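Local coordinates for fucolectin-related protein (Streptococcus pneumoniae, PDB 2WMF), which probably hydrolyses host blood group carbohydrate antigens as a family 98 glycoside hydrolase built round a catalytic barrel, at residues 148-151 with 152-155; 196-199 with 200-204; 461-464 with 465-468. All coordinates share one frame; numbering follows the deposited sequence.

Contact 1: residues 148-151 with 152-155; sequences NIEN and YWIY
Glu150 sets its CG opposite the backbone nitrogen (chi1 -171°) and runs on extended, whereas Trp153 tucks its indole between its own N and carbonyl carbon (chi1 60°); together these rotations bring a carboxylate to the edge of the indole ring. Trp153 NE1 donates to Glu150 OE2 across 2.8 Å in a somewhat bent bond (N-H...O 147°), meeting the oxygen on its anti side. The carboxylate is steeply inclined to the indole, so the two flat groups join through one oxygen and one N-H rather than stacking. Tyr152 comes from another direction: its OH lies 3.6 Å from Glu150 CG, and the phenol approaches the glutamate chain obliquely. On one face of the indole, Ile154 CG2 sits 3.7 Å above the plane of the Trp153 ring, over its centre.

The backbone supports this cluster with a type I turn from Asn151 to Ile154, closed by Ile154 N to Asn151 O at 3.0 Å. The Asn151 amide reaches back along the chain, its ND2 giving a 3.0 Å bond to Asn148 OD1, while its OD1 accepts from the backbone N of Gly123.

The turn leaves the C-terminal end of barrel strand 143-149, the end at which (beta/alpha)8 glycoside hydrolases carry their active sites. Both Glu150 oxygens have partners, since OE1 forms a salt bridge with Lys212 while OE2 accepts the indole N-H. Two grips from different residues restrict rotation of the carboxylate and fix the direction in which it presents its oxygens.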
loop_
_atom_site.group_PDB
_atom_site.type_symbol
_atom_site.label_atom_id
_atom_site.label_comp_id
_atom_site.label_asym_id
_atom_site.label_seq_id
_atom_site.Cartn_x
_atom_site.Cartn_y
_atom_site.Cartn_z
ATOM N N ASN A 148 -5.782 14.684 -4.154
ATOM C CA ASN A 148 -4.905 15.626 -3.500
ATOM C C ASN A 148 -3.745 14.775 -2.981
ATOM O O ASN A 148 -3.962 13.807 -2.237
ATOM C CB ASN A 148 -5.642 16.265 -2.335
ATOM C CG ASN A 148 -4.810 17.269 -1.551
ATOM O OD1 ASN A 148 -3.638 17.492 -1.849
ATOM N ND2 ASN A 148 -5.432 17.901 -0.547
ATOM N N ILE A 149 -2.532 15.141 -3.354
ATOM C CA ILE A 149 -1.349 14.342 -3.030
ATOM C C ILE A 149 -0.239 15.206 -2.466
ATOM O O ILE A 149 0.161 16.146 -3.123
ATOM C CB ILE A 149 -0.810 13.600 -4.312
ATOM C CG1 ILE A 149 -1.873 12.694 -4.933
ATOM C CG2 ILE A 149 0.415 12.713 -3.958
ATOM C CD1 ILE A 149 -1.409 11.925 -6.187
ATOM N N GLU A 150 0.232 14.872 -1.255
ATOM C CA GLU A 150 1.534 15.328 -0.714
ATOM C C GLU A 150 1.590 16.804 -0.308
ATOM O O GLU A 150 1.836 17.665 -1.132
ATOM C CB GLU A 150 2.694 15.071 -1.674
ATOM C CG GLU A 150 4.051 15.343 -1.047
ATOM C CD GLU A 150 5.176 15.132 -2.072
ATOM O OE1 GLU A 150 5.269 14.037 -2.704
ATOM O OE2 GLU A 150 5.942 16.105 -2.286
ATOM N N ASN A 151 1.490 17.048 0.996
ATOM C CA ASN A 151 1.531 18.401 1.561
ATOM C C ASN A 151 2.249 18.500 2.901
ATOM O O ASN A 151 2.296 19.564 3.479
ATOM C CB ASN A 151 0.096 18.933 1.747
ATOM C CG ASN A 151 -0.698 18.952 0.469
ATOM O OD1 ASN A 151 -0.626 19.908 -0.286
ATOM N ND2 ASN A 151 -1.466 17.875 0.222
ATOM N N TYR A 152 2.774 17.381 3.394
ATOM C CA TYR A 152 3.352 17.342 4.765
ATOM C C TYR A 152 4.538 18.325 4.931
ATOM O O TYR A 152 4.819 18.759 6.050
ATOM C CB TYR A 152 3.714 15.880 5.189
ATOM C CG TYR A 152 4.418 15.124 4.083
ATOM C CD1 TYR A 152 5.770 15.361 3.762
ATOM C CD2 TYR A 152 3.735 14.200 3.307
ATOM C CE1 TYR A 152 6.371 14.683 2.691
ATOM C CE2 TYR A 152 4.320 13.559 2.274
ATOM C CZ TYR A 152 5.652 13.785 1.965
ATOM O OH TYR A 152 6.183 13.110 0.860
ATOM N N TRP A 153 5.217 18.652 3.841
ATOM C CA TRP A 153 6.356 19.558 3.909
ATOM C C TRP A 153 6.040 21.019 3.616
ATOM O O TRP A 153 6.944 21.888 3.636
ATOM C CB TRP A 153 7.492 19.068 2.999
ATOM C CG TRP A 153 7.113 18.970 1.536
ATOM C CD1 TRP A 153 6.492 17.921 0.939
ATOM C CD2 TRP A 153 7.338 19.949 0.500
ATOM N NE1 TRP A 153 6.279 18.192 -0.397
ATOM C CE2 TRP A 153 6.823 19.419 -0.697
ATOM C CE3 TRP A 153 7.944 21.220 0.464
ATOM C CZ2 TRP A 153 6.891 20.099 -1.912
ATOM C CZ3 TRP A 153 8.016 21.890 -0.773
ATOM C CH2 TRP A 153 7.473 21.349 -1.928
ATOM N N ILE A 154 4.765 21.293 3.360
ATOM C CA ILE A 154 4.354 22.597 2.803
ATOM C C ILE A 154 2.891 22.905 3.151
ATOM O O ILE A 154 2.078 23.308 2.314
ATOM C CB ILE A 154 4.707 22.656 1.286
ATOM C CG1 ILE A 154 4.526 24.036 0.682
ATOM C CG2 ILE A 154 3.958 21.588 0.466
ATOM C CD1 ILE A 154 5.485 24.285 -0.490
ATOM N N TYR A 155 2.553 22.660 4.408
ATOM C CA TYR A 155 1.172 22.800 4.870
ATOM C C TYR A 155 0.745 24.278 4.867
ATOM O O TYR A 155 1.529 25.181 5.210
ATOM C CB TYR A 155 1.019 22.222 6.264
ATOM C CG TYR A 155 -0.382 22.380 6.807
ATOM C CD1 TYR A 155 -1.417 21.604 6.289
ATOM C CD2 TYR A 155 -0.710 23.341 7.789
ATOM C CE1 TYR A 155 -2.727 21.757 6.737
ATOM C CE2 TYR A 155 -2.046 23.479 8.257
ATOM C CZ TYR A 155 -3.034 22.660 7.718
ATOM O OH TYR A 155 -4.403 22.740 8.079
#

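Contact 2: residues 196-199 with 200-204; sequences FFEA and SQKYH
Phe197 and Gln201, one helical turn apart, lie almost flat against each other: the primary amide is tilted only 24° from the phenyl ring, and its OE1 hangs over one face, offset toward the rim, with Gln201 OE1 3.4 Å from Phe197 CE2. Phe196 meets Ser200 differently, offering a ring face to a hydroxyl, with Ser200 OG 3.3 Å from Phe196 CE2. That hydroxyl sits beside its own backbone N (chi1 -63°), which turns it back onto the preceding turn, where OG donates to Phe196 O at 2.9 Å. Ser200 N reaches the same carbonyl oxygen from the opposite face of its plane, so Phe196 O is gripped twice.

On the exposed side Glu198 and Lys202 cross obliquely, the lysine bending at its end to place NZ 2.7 Å from Glu198 OE1 in a salt bridge that uses the anti lone pair. The other carboxylate oxygen is tied to Gln201 through a water, which donates to Glu198 OE2 and, at 2.7 Å, to Gln201 OE1; carboxylate and amide stand nearly perpendicular (83°). Ala199 and Tyr203 complete the i to i+4 pairs with an apolar touch, Ala199 CB to Tyr203 CD2 at 4.2 Å.

Helix 194-203 is thus amphipathic. Its Phe196 packs edge-to-face with Trp179 and, with Ser200, touches Leu207 of strand 207-212; Ala199 and Tyr203 pack against helix 159-172, while Phe196, Phe197 and Ser200 meet Met191 of helix 184-192.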
loop_
_atom_site.group_PDB
_atom_site.type_symbol
_atom_site.label_atom_id
_atom_site.label_comp_id
_atom_site.label_asym_id
_atom_site.label_seq_id
_atom_site.Cartn_x
_atom_site.Cartn_y
_atom_site.Cartn_z
ATOM N N PHE A 196 -13.294 20.725 7.036
ATOM C CA PHE A 196 -13.031 19.375 6.560
ATOM C C PHE A 196 -13.673 18.307 7.449
ATOM O O PHE A 196 -14.177 17.296 6.940
ATOM C CB PHE A 196 -11.537 19.108 6.340
ATOM C CG PHE A 196 -11.311 17.904 5.498
ATOM C CD1 PHE A 196 -11.568 17.957 4.132
ATOM C CD2 PHE A 196 -10.923 16.682 6.043
ATOM C CE1 PHE A 196 -11.428 16.849 3.332
ATOM C CE2 PHE A 196 -10.808 15.560 5.239
ATOM C CZ PHE A 196 -11.023 15.644 3.888
ATOM N N PHE A 197 -13.658 18.511 8.766
ATOM C CA PHE A 197 -14.330 17.585 9.689
ATOM C C PHE A 197 -15.834 17.484 9.380
ATOM O O PHE A 197 -16.397 16.367 9.268
ATOM C CB PHE A 197 -14.035 17.958 11.134
ATOM C CG PHE A 197 -14.685 17.064 12.152
ATOM C CD1 PHE A 197 -14.363 15.711 12.234
ATOM C CD2 PHE A 197 -15.577 17.580 13.086
ATOM C CE1 PHE A 197 -14.949 14.904 13.183
ATOM C CE2 PHE A 197 -16.150 16.771 14.047
ATOM C CZ PHE A 197 -15.831 15.439 14.102
ATOM N N GLU A 198 -16.483 18.634 9.205
ATOM C CA GLU A 198 -17.889 18.677 8.826
ATOM C C GLU A 198 -18.126 17.983 7.469
ATOM O O GLU A 198 -19.075 17.177 7.314
ATOM C CB GLU A 198 -18.408 20.114 8.797
ATOM C CG GLU A 198 -19.737 20.293 8.128
ATOM C CD GLU A 198 -20.914 19.851 8.955
ATOM O OE1 GLU A 198 -22.053 19.887 8.404
ATOM O OE2 GLU A 198 -20.749 19.512 10.145
ATOM N N ALA A 199 -17.310 18.315 6.470
ATOM C CA ALA A 199 -17.447 17.662 5.138
ATOM C C ALA A 199 -17.256 16.147 5.205
ATOM O O ALA A 199 -17.919 15.394 4.479
ATOM C CB ALA A 199 -16.508 18.297 4.111
ATOM N N SER A 200 -16.320 15.708 6.046
ATOM C CA SER A 200 -16.078 14.265 6.212
ATOM C C SER A 200 -17.299 13.543 6.809
ATOM O O SER A 200 -17.695 12.455 6.378
ATOM C CB SER A 200 -14.823 14.001 7.051
ATOM O OG SER A 200 -13.680 14.508 6.365
ATOM N N GLN A 201 -17.905 14.164 7.797
ATOM C CA GLN A 201 -19.080 13.601 8.423
ATOM C C GLN A 201 -20.260 13.504 7.439
ATOM O O GLN A 201 -21.085 12.554 7.513
ATOM C CB GLN A 201 -19.484 14.460 9.616
ATOM C CG GLN A 201 -18.559 14.339 10.786
ATOM C CD GLN A 201 -18.952 15.259 11.917
ATOM O OE1 GLN A 201 -18.742 16.486 11.859
ATOM N NE2 GLN A 201 -19.475 14.688 12.948
ATOM N N LYS A 202 -20.365 14.459 6.524
ATOM C CA LYS A 202 -21.474 14.455 5.546
ATOM C C LYS A 202 -21.188 13.514 4.375
ATOM O O LYS A 202 -22.056 12.760 3.919
ATOM C CB LYS A 202 -21.709 15.854 4.958
ATOM C CG LYS A 202 -22.267 16.928 5.865
ATOM C CD LYS A 202 -22.321 18.225 5.068
ATOM C CE LYS A 202 -23.201 19.293 5.714
ATOM N NZ LYS A 202 -22.474 20.617 5.878
ATOM N N TYR A 203 -19.950 13.564 3.878
ATOM C CA TYR A 203 -19.623 12.997 2.571
ATOM C C TYR A 203 -18.624 11.858 2.666
ATOM O O TYR A 203 -17.920 11.582 1.694
ATOM C CB TYR A 203 -19.092 14.094 1.632
ATOM C CG TYR A 203 -20.019 15.279 1.477
ATOM C CD1 TYR A 203 -21.342 15.100 1.073
ATOM C CD2 TYR A 203 -19.576 16.583 1.741
ATOM C CE1 TYR A 203 -22.205 16.193 0.929
ATOM C CE2 TYR A 203 -20.435 17.662 1.619
ATOM C CZ TYR A 203 -21.737 17.463 1.207
ATOM O OH TYR A 203 -22.588 18.572 1.074
ATOM N N HIS A 204 -18.593 11.209 3.828
ATOM C CA HIS A 204 -17.706 10.056 4.068
ATOM C C HIS A 204 -17.800 9.004 2.923
ATOM O O HIS A 204 -16.802 8.384 2.564
ATOM C CB HIS A 204 -17.969 9.431 5.447
ATOM C CG HIS A 204 -19.381 8.955 5.649
ATOM N ND1 HIS A 204 -20.377 9.729 6.212
ATOM C CD2 HIS A 204 -19.957 7.770 5.346
ATOM C CE1 HIS A 204 -21.508 9.025 6.231
ATOM N NE2 HIS A 204 -21.277 7.842 5.708
HETATM O O HOH W 1 -18.865 19.163 12.265
#

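Contact 3: residues 461-464 with 465-468; sequences DLTP and HTYA
The chain leaves its strand at Leu462 and bends back through His465, whose left-handed backbone conformation (phi 64°, psi 43°) turns Thr466 toward Leu462 and Thr463. Thr466 then splits its two branches: with OG1 opposite the carbonyl carbon (chi1 -54°), the hydroxyl points at the loop while the methyl points at the strand. Thr466 CG2 packs 3.8 Å from Leu462 CD2, the two side chains lying at a slant to one another. Thr466 OG1 comes within 2.9 Å of Thr463 O, a likely hydrogen bond, although its single proton has another acceptor nearby. A water lies between the two threonines, at 2.5 Å from both Thr463 OG1 and Thr466 OG1.

Pro464 and His465 make the other pairing. The proline lays CB over one face of the imidazole, 4.0 Å from the His465 ring centroid and close to the ring normal, a CH-pi contact between sequence neighbours. The imidazole edge is engaged by more distant parts of the chain: NE2 bonds to Ala438 O and ND1 to Arg485 NH1.

Arg529 binds the loop from outside, its NE to Thr463 OG1 and its NH1 to Pro464 O, so a single guanidinium grips both a side chain and the backbone. With a carbonyl at NE2 and an arginine at ND1, the buried His465 is probably neutral and protonated on NE2. The imidazole is therefore held by bonds at both nitrogens as well as by proline on a face.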
loop_
_atom_site.group_PDB
_atom_site.type_symbol
_atom_site.label_atom_id
_atom_site.label_comp_id
_atom_site.label_asym_id
_atom_site.label_seq_id
_atom_site.Cartn_x
_atom_site.Cartn_y
_atom_site.Cartn_z
ATOM N N ASP A 461 10.559 -20.860 7.422
ATOM C CA ASP A 461 11.855 -20.199 7.396
ATOM C C ASP A 461 11.835 -19.367 6.137
ATOM O O ASP A 461 11.644 -19.898 5.027
ATOM C CB ASP A 461 13.004 -21.213 7.426
ATOM C CG ASP A 461 14.376 -20.572 7.512
ATOM O OD1 ASP A 461 14.502 -19.414 7.901
ATOM O OD2 ASP A 461 15.362 -21.289 7.182
ATOM N N LEU A 462 12.023 -18.047 6.345
ATOM C CA LEU A 462 11.774 -17.043 5.326
ATOM C C LEU A 462 13.014 -16.168 5.108
ATOM O O LEU A 462 13.511 -15.576 6.034
ATOM C CB LEU A 462 10.679 -16.084 5.756
ATOM C CG LEU A 462 9.358 -16.683 6.209
ATOM C CD1 LEU A 462 8.665 -15.820 7.296
ATOM C CD2 LEU A 462 8.519 -16.924 4.964
ATOM N N THR A 463 13.474 -16.086 3.876
ATOM C CA THR A 463 14.514 -15.137 3.546
ATOM C C THR A 463 13.916 -13.744 3.465
ATOM O O THR A 463 12.685 -13.590 3.350
ATOM C CB THR A 463 15.239 -15.467 2.220
ATOM O OG1 THR A 463 14.372 -15.221 1.094
ATOM C CG2 THR A 463 15.783 -16.907 2.178
ATOM N N PRO A 464 14.768 -12.706 3.505
ATOM C CA PRO A 464 14.225 -11.388 3.295
ATOM C C PRO A 464 13.387 -11.233 2.024
ATOM O O PRO A 464 13.650 -11.868 1.016
ATOM C CB PRO A 464 15.468 -10.487 3.266
ATOM C CG PRO A 464 16.482 -11.208 4.159
ATOM C CD PRO A 464 16.221 -12.678 3.855
ATOM N N HIS A 465 12.384 -10.363 2.103
ATOM C CA HIS A 465 11.524 -10.031 0.952
ATOM C C HIS A 465 10.743 -11.286 0.504
ATOM O O HIS A 465 10.600 -11.591 -0.696
ATOM C CB HIS A 465 12.319 -9.370 -0.171
ATOM C CG HIS A 465 13.267 -8.348 0.359
ATOM N ND1 HIS A 465 14.622 -8.377 0.094
ATOM C CD2 HIS A 465 13.058 -7.310 1.199
ATOM C CE1 HIS A 465 15.197 -7.371 0.734
ATOM N NE2 HIS A 465 14.278 -6.720 1.430
ATOM N N THR A 466 10.256 -11.997 1.522
ATOM C CA THR A 466 9.351 -13.138 1.351
ATOM C C THR A 466 8.099 -12.887 2.180
ATOM O O THR A 466 8.205 -12.576 3.366
ATOM C CB THR A 466 9.989 -14.501 1.811
ATOM O OG1 THR A 466 11.230 -14.673 1.135
ATOM C CG2 THR A 466 9.067 -15.680 1.439
ATOM N N TYR A 467 6.929 -13.050 1.547
ATOM C CA TYR A 467 5.672 -13.065 2.252
ATOM C C TYR A 467 4.934 -14.391 1.978
ATOM O O TYR A 467 5.218 -15.121 1.003
ATOM C CB TYR A 467 4.821 -11.832 1.990
ATOM C CG TYR A 467 4.111 -11.756 0.630
ATOM C CD1 TYR A 467 2.922 -12.448 0.395
ATOM C CD2 TYR A 467 4.638 -11.023 -0.431
ATOM C CE1 TYR A 467 2.251 -12.357 -0.843
ATOM C CE2 TYR A 467 3.969 -10.916 -1.664
ATOM C CZ TYR A 467 2.771 -11.591 -1.878
ATOM O OH TYR A 467 2.098 -11.469 -3.097
ATOM N N ALA A 468 3.999 -14.675 2.892
ATOM C CA ALA A 468 3.172 -15.881 2.808
ATOM C C ALA A 468 1.792 -15.587 3.335
ATOM O O ALA A 468 1.619 -14.737 4.246
ATOM C CB ALA A 468 3.820 -17.052 3.582
HETATM O O HOH W 2 12.538 -16.631 0.184
#

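In the fold
From the N terminus, the chain first reaches contact 1, where barrel strand 143-149 gives way to the loop before helix 159-172. Contact 2 follows on helix 194-203, outside the barrel and just ahead of strand 207-212; its centre is about 20 Å from that of contact 1, and Trp179 of the intervening strand touches both Asn151 and Phe196. Contact 3 comes much later, in the C-terminal region, bridging strands 457-462 and 467-472 of two different antiparallel sheets; its centre is about 34 Å from the centre of contact 1, across the middle of the chain. Contacts 1 and 3 each close a short turn, contact 2 stays within one helix, and the three run in series without nesting or crossing. Tyr467 and His465 join contact 3 to the barrel region through helix 272-283.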